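Local coordinates for protein transcriptional regulator KdgR (Pseudomonas aeruginosa, PDB 5Y6I) that probably binds DNA as an IclR-family transcription factor, pairing an N-terminal helix-turn-helix domain with a C-terminal domain of the GAF type, at residues Ser50-His53 / Arg54-Ala58; Tyr74-Gly77 / Arg78-Arg82. All blocks are in the same frame, centred on the assembly; numbering follows the deposited sequence.

Contact 1. Residues Ser50-His53 / Arg54-Ala58; sequences SKVH and RYLQA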
loop_
_atom_site.group_PDB
_atom_site.type_symbol
_atom_site.label_atom_id
_atom_site.label_comp_id
_atom_site.label_asym_id
_atom_site.label_seq_id
_atom_site.Cartn_x
_atom_site.Cartn_y
_atom_site.Cartn_z
ATOM N N SER A 50 10.484 27.133 -19.450
ATOM C CA SER A 50 11.579 27.747 -18.702
ATOM C C SER A 50 11.325 27.701 -17.198
ATOM O O SER A 50 12.215 27.326 -16.421
ATOM C CB SER A 50 11.817 29.180 -19.192
ATOM O OG SER A 50 10.605 29.881 -19.447
ATOM N N LYS A 51 10.112 28.049 -16.757
ATOM C CA LYS A 51 9.818 27.930 -15.333
ATOM C C LYS A 51 9.901 26.480 -14.865
ATOM O O LYS A 51 10.362 26.217 -13.749
ATOM C CB LYS A 51 8.445 28.539 -15.014
ATOM C CG LYS A 51 7.812 28.064 -13.718
ATOM C CD LYS A 51 6.616 28.942 -13.300
ATOM C CE LYS A 51 5.297 28.414 -13.864
ATOM N NZ LYS A 51 4.118 29.336 -13.769
ATOM N N VAL A 52 9.497 25.519 -15.701
ATOM C CA VAL A 52 9.608 24.120 -15.277
ATOM C C VAL A 52 11.071 23.758 -15.086
ATOM O O VAL A 52 11.464 23.208 -14.048
ATOM C CB VAL A 52 8.901 23.169 -16.269
ATOM C CG1 VAL A 52 9.064 21.695 -15.836
ATOM C CG2 VAL A 52 7.429 23.510 -16.358
ATOM N N HIS A 53 11.908 24.096 -16.070
ATOM C CA HIS A 53 13.334 23.813 -15.928
ATOM C C HIS A 53 13.911 24.427 -14.658
ATOM O O HIS A 53 14.741 23.798 -13.995
ATOM C CB HIS A 53 14.124 24.301 -17.143
ATOM C CG HIS A 53 15.601 24.256 -16.925
ATOM N ND1 HIS A 53 16.350 23.126 -17.169
ATOM C CD2 HIS A 53 16.453 25.172 -16.413
ATOM C CE1 HIS A 53 17.608 23.359 -16.840
ATOM N NE2 HIS A 53 17.697 24.594 -16.382
ATOM N N ARG A 54 13.476 25.635 -14.291
ATOM C CA ARG A 54 14.008 26.279 -13.094
ATOM C C ARG A 54 13.652 25.488 -11.847
ATOM O O ARG A 54 14.524 25.197 -11.017
ATOM C CB ARG A 54 13.497 27.719 -12.984
ATOM C CG ARG A 54 14.496 28.635 -12.293
ATOM C CD ARG A 54 14.188 30.104 -12.506
ATOM N NE ARG A 54 13.694 30.404 -13.849
ATOM C CZ ARG A 54 12.547 31.037 -14.080
ATOM N NH1 ARG A 54 11.798 31.421 -13.049
ATOM N NH2 ARG A 54 12.150 31.286 -15.327
ATOM N N TYR A 55 12.372 25.112 -11.707
ATOM C CA TYR A 55 11.942 24.372 -10.522
ATOM C C TYR A 55 12.413 22.928 -10.555
ATOM O O TYR A 55 12.621 22.330 -9.493
ATOM C CB TYR A 55 10.420 24.423 -10.368
ATOM C CG TYR A 55 9.890 25.744 -9.862
ATOM C CD1 TYR A 55 9.574 26.766 -10.746
ATOM C CD2 TYR A 55 9.708 25.968 -8.501
ATOM C CE1 TYR A 55 9.096 27.974 -10.296
ATOM C CE2 TYR A 55 9.239 27.177 -8.038
ATOM C CZ TYR A 55 8.929 28.178 -8.943
ATOM O OH TYR A 55 8.446 29.392 -8.503
ATOM N N LEU A 56 12.576 22.348 -11.750
ATOM C CA LEU A 56 13.212 21.034 -11.854
ATOM C C LEU A 56 14.553 21.030 -11.126
ATOM O O LEU A 56 14.807 20.167 -10.277
ATOM C CB LEU A 56 13.385 20.632 -13.324
ATOM C CG LEU A 56 12.306 19.703 -13.909
ATOM C CD1 LEU A 56 12.496 19.440 -15.404
ATOM C CD2 LEU A 56 12.251 18.363 -13.151
ATOM N N GLN A 57 15.398 22.028 -11.408
ATOM C CA GLN A 57 16.702 22.129 -10.754
ATOM C C GLN A 57 16.576 22.028 -9.234
ATOM O O GLN A 57 17.299 21.253 -8.594
ATOM C CB GLN A 57 17.388 23.435 -11.156
ATOM C CG GLN A 57 17.609 23.579 -12.657
ATOM C CD GLN A 57 18.250 22.355 -13.276
ATOM O OE1 GLN A 57 17.593 21.580 -13.977
ATOM N NE2 GLN A 57 19.542 22.176 -13.025
ATOM N N ALA A 58 15.648 22.783 -8.639
ATOM C CA ALA A 58 15.438 22.693 -7.193
ATOM C C ALA A 58 15.050 21.275 -6.775
ATOM O O ALA A 58 15.599 20.729 -5.808
ATOM C CB ALA A 58 14.361 23.685 -6.749
#

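Contact 2. Residues Tyr74-Gly77 / Arg78-Arg82; sequences YSLG and REALR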
loop_
_atom_site.group_PDB
_atom_site.type_symbol
_atom_site.label_atom_id
_atom_site.label_comp_id
_atom_site.label_asym_id
_atom_site.label_seq_id
_atom_site.Cartn_x
_atom_site.Cartn_y
_atom_site.Cartn_z
ATOM N N TYR A 74 13.991 13.038 -17.027
ATOM C CA TYR A 74 13.670 13.378 -15.647
ATOM C C TYR A 74 12.786 12.308 -15.038
ATOM O O TYR A 74 11.863 11.809 -15.688
ATOM C CB TYR A 74 12.956 14.733 -15.561
ATOM C CG TYR A 74 13.821 15.889 -16.001
ATOM C CD1 TYR A 74 14.816 16.404 -15.164
ATOM C CD2 TYR A 74 13.664 16.452 -17.258
ATOM C CE1 TYR A 74 15.624 17.464 -15.578
ATOM C CE2 TYR A 74 14.469 17.507 -17.683
ATOM C CZ TYR A 74 15.440 18.005 -16.846
ATOM O OH TYR A 74 16.216 19.049 -17.295
ATOM N N SER A 75 13.055 11.978 -13.780
ATOM C CA SER A 75 12.253 10.995 -13.075
ATOM C C SER A 75 12.249 11.336 -11.593
ATOM O O SER A 75 12.902 12.280 -11.145
ATOM C CB SER A 75 12.794 9.588 -13.319
ATOM O OG SER A 75 14.205 9.584 -13.171
ATOM N N LEU A 76 11.521 10.539 -10.821
ATOM C CA LEU A 76 11.402 10.818 -9.403
ATOM C C LEU A 76 12.669 10.419 -8.682
ATOM O O LEU A 76 13.282 9.394 -8.992
ATOM C CB LEU A 76 10.209 10.092 -8.809
ATOM C CG LEU A 76 8.888 10.531 -9.425
ATOM C CD1 LEU A 76 7.823 9.444 -9.281
ATOM C CD2 LEU A 76 8.451 11.816 -8.771
ATOM N N GLY A 77 13.068 11.247 -7.720
ATOM C CA GLY A 77 14.212 10.939 -6.895
ATOM C C GLY A 77 13.860 10.035 -5.726
ATOM O O GLY A 77 12.703 9.664 -5.497
ATOM N N ARG A 78 14.900 9.678 -4.968
ATOM C CA ARG A 78 14.715 8.858 -3.778
ATOM C C ARG A 78 13.911 9.583 -2.707
ATOM O O ARG A 78 13.208 8.932 -1.923
ATOM C CB ARG A 78 16.063 8.426 -3.214
ATOM C CG ARG A 78 16.636 7.173 -3.831
ATOM C CD ARG A 78 15.676 6.002 -3.774
ATOM N NE ARG A 78 15.996 5.041 -4.823
ATOM C CZ ARG A 78 15.544 5.127 -6.071
ATOM N NH1 ARG A 78 15.897 4.216 -6.970
ATOM N NH2 ARG A 78 14.741 6.125 -6.425
ATOM N N GLU A 79 14.000 10.915 -2.641
ATOM C CA GLU A 79 13.116 11.646 -1.736
ATOM C C GLU A 79 11.655 11.448 -2.110
ATOM O O GLU A 79 10.790 11.340 -1.234
ATOM C CB GLU A 79 13.464 13.129 -1.727
ATOM C CG GLU A 79 14.577 13.457 -0.770
ATOM C CD GLU A 79 14.404 12.742 0.547
ATOM O OE1 GLU A 79 13.270 12.725 1.087
ATOM O OE2 GLU A 79 15.396 12.173 1.035
ATOM N N ALA A 80 11.358 11.397 -3.406
ATOM C CA ALA A 80 10.003 11.083 -3.828
ATOM C C ALA A 80 9.594 9.702 -3.334
ATOM O O ALA A 80 8.467 9.508 -2.861
ATOM C CB ALA A 80 9.897 11.167 -5.353
ATOM N N LEU A 81 10.504 8.734 -3.424
ATOM C CA LEU A 81 10.184 7.384 -2.985
ATOM C C LEU A 81 9.967 7.323 -1.476
ATOM O O LEU A 81 9.059 6.636 -1.002
ATOM C CB LEU A 81 11.307 6.426 -3.409
ATOM C CG LEU A 81 11.265 4.998 -2.860
ATOM C CD1 LEU A 81 9.960 4.323 -3.219
ATOM C CD2 LEU A 81 12.459 4.180 -3.356
ATOM N N ARG A 82 10.793 8.019 -0.699
ATOM C CA ARG A 82 10.737 7.828 0.747
ATOM C C ARG A 82 9.479 8.448 1.347
ATOM O O ARG A 82 8.876 7.870 2.266
ATOM C CB ARG A 82 11.987 8.391 1.398
ATOM C CG ARG A 82 13.204 7.513 1.123
ATOM C CD ARG A 82 14.507 8.122 1.592
ATOM N NE ARG A 82 15.353 8.536 0.479
ATOM C CZ ARG A 82 16.638 8.840 0.610
ATOM N NH1 ARG A 82 17.354 9.216 -0.447
ATOM N NH2 ARG A 82 17.205 8.766 1.808
#

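Contact 1. Residues Ser50-His53 / Arg54-Ala58
The imidazole of His53 and the side-chain amide of Gln57, one helical turn further on, are stacked with their planes 14° apart. Gln57 CG stands over one face of the ring, 4.2 Å from the centroid of His53 and 26° off the ring normal, which meets the geometry of a CH-pi contact. Beyond it, Gln57 OE1 comes within 3.4 Å of His53 CE1. The bend at chi2 of Gln57 (-49°) lays the amide over the CE1 rim of the imidazole, an offset stack. The guanidinium of Arg54 has Lys51 CA over one face, offset toward the rim. In the plane of the Tyr55 ring, at its edge, sits the carbonyl oxygen of Lys51, 3.2 Å from Tyr55 CD1. Lys51 CG, trans to its backbone N, reaches the CD1-CE1 bond of Tyr55, 3.7 Å from CE1, and the two side chains cross at a slant.

All of this belongs to helix 49-61 of the IclR helix-turn-helix domain, whose order after helix 38-45 is that expected of the recognition helix, probably the one that reads DNA. Four consecutive i to i+4 bonds define the helical backbone here; in one, Leu56 N donates to Val52 O at 2.7 Å, almost in line with the carbonyl. Val52 and Leu56 point the same way from the buried side, with Val52 CG1 4.1 Å from Leu56 CD1, and both pack on helix 38-45 through Leu41. Tyr55 faces helix 18-31, touching Val21 and Ile25, and also meets Ala19 of the second subunit, while Arg54 packs on Val16 of that subunit.

Contact 2. Residues Tyr74-Gly77 / Arg78-Arg82
Leu76 meets Ala80 where strand 74-76 gives way to helix 78-88. Followed outward, Leu76 CB lies 3.6 Å from Ala80 CB; rotation about CA-CB (chi1 -62°) sets CG trans to the carbonyl carbon, and CD2 is the methyl on the Ala80 side, 3.8 Å from Ala80 CB. Ala80 CB is thus touched by both the root and one branch of the leucine, and it also lies 3.2 Å from Gly77 O. Gly77 occupies the N-cap position. Its carbonyl oxygen accepts the first i to i+4 bond of the helix from Leu81 N, 3.2 Å long with an N-H...O angle of 150° and the donor in the carbonyl plane. Further along, Arg82 NE makes a weak bond of 3.2 Å to Arg78 O, which lies in the guanidinium plane at its edge. Glu79 OE2 stands over a face of the same group, in a long salt bridge that rests on charge alone. Leu76 packs against Leu26, Leu29 and Ala30 of helix 18-31, Ser75 pairs through its backbone with Val66 of strand 65-67, and Ala80 and Leu81 meet Val83 and Met91 of the second subunit.

In the fold
Contact 1 comes first along the chain, within helix 49-61; contact 2 follows, joining strand 74-76 of the wing, the antiparallel hairpin 65-67/74-76 of this winged helix-turn-helix, to helix 78-88. Their centres are 16 Å apart, and they touch directly: Leu56 CD1 packs 3.6 Å from Tyr74 CZ, with His53 also against that tyrosine. Helix 18-31 is shared by both, receiving Tyr55 from one and Leu76 from the other. Strand 74-76 packs through Tyr74 on the probable recognition helix and runs directly into the linker helix 78-88, which leads toward the C-terminal domain. Because both contacts touch the second subunit, this junction lies close to the dimer interface, consistent with a regulator acting as a pair.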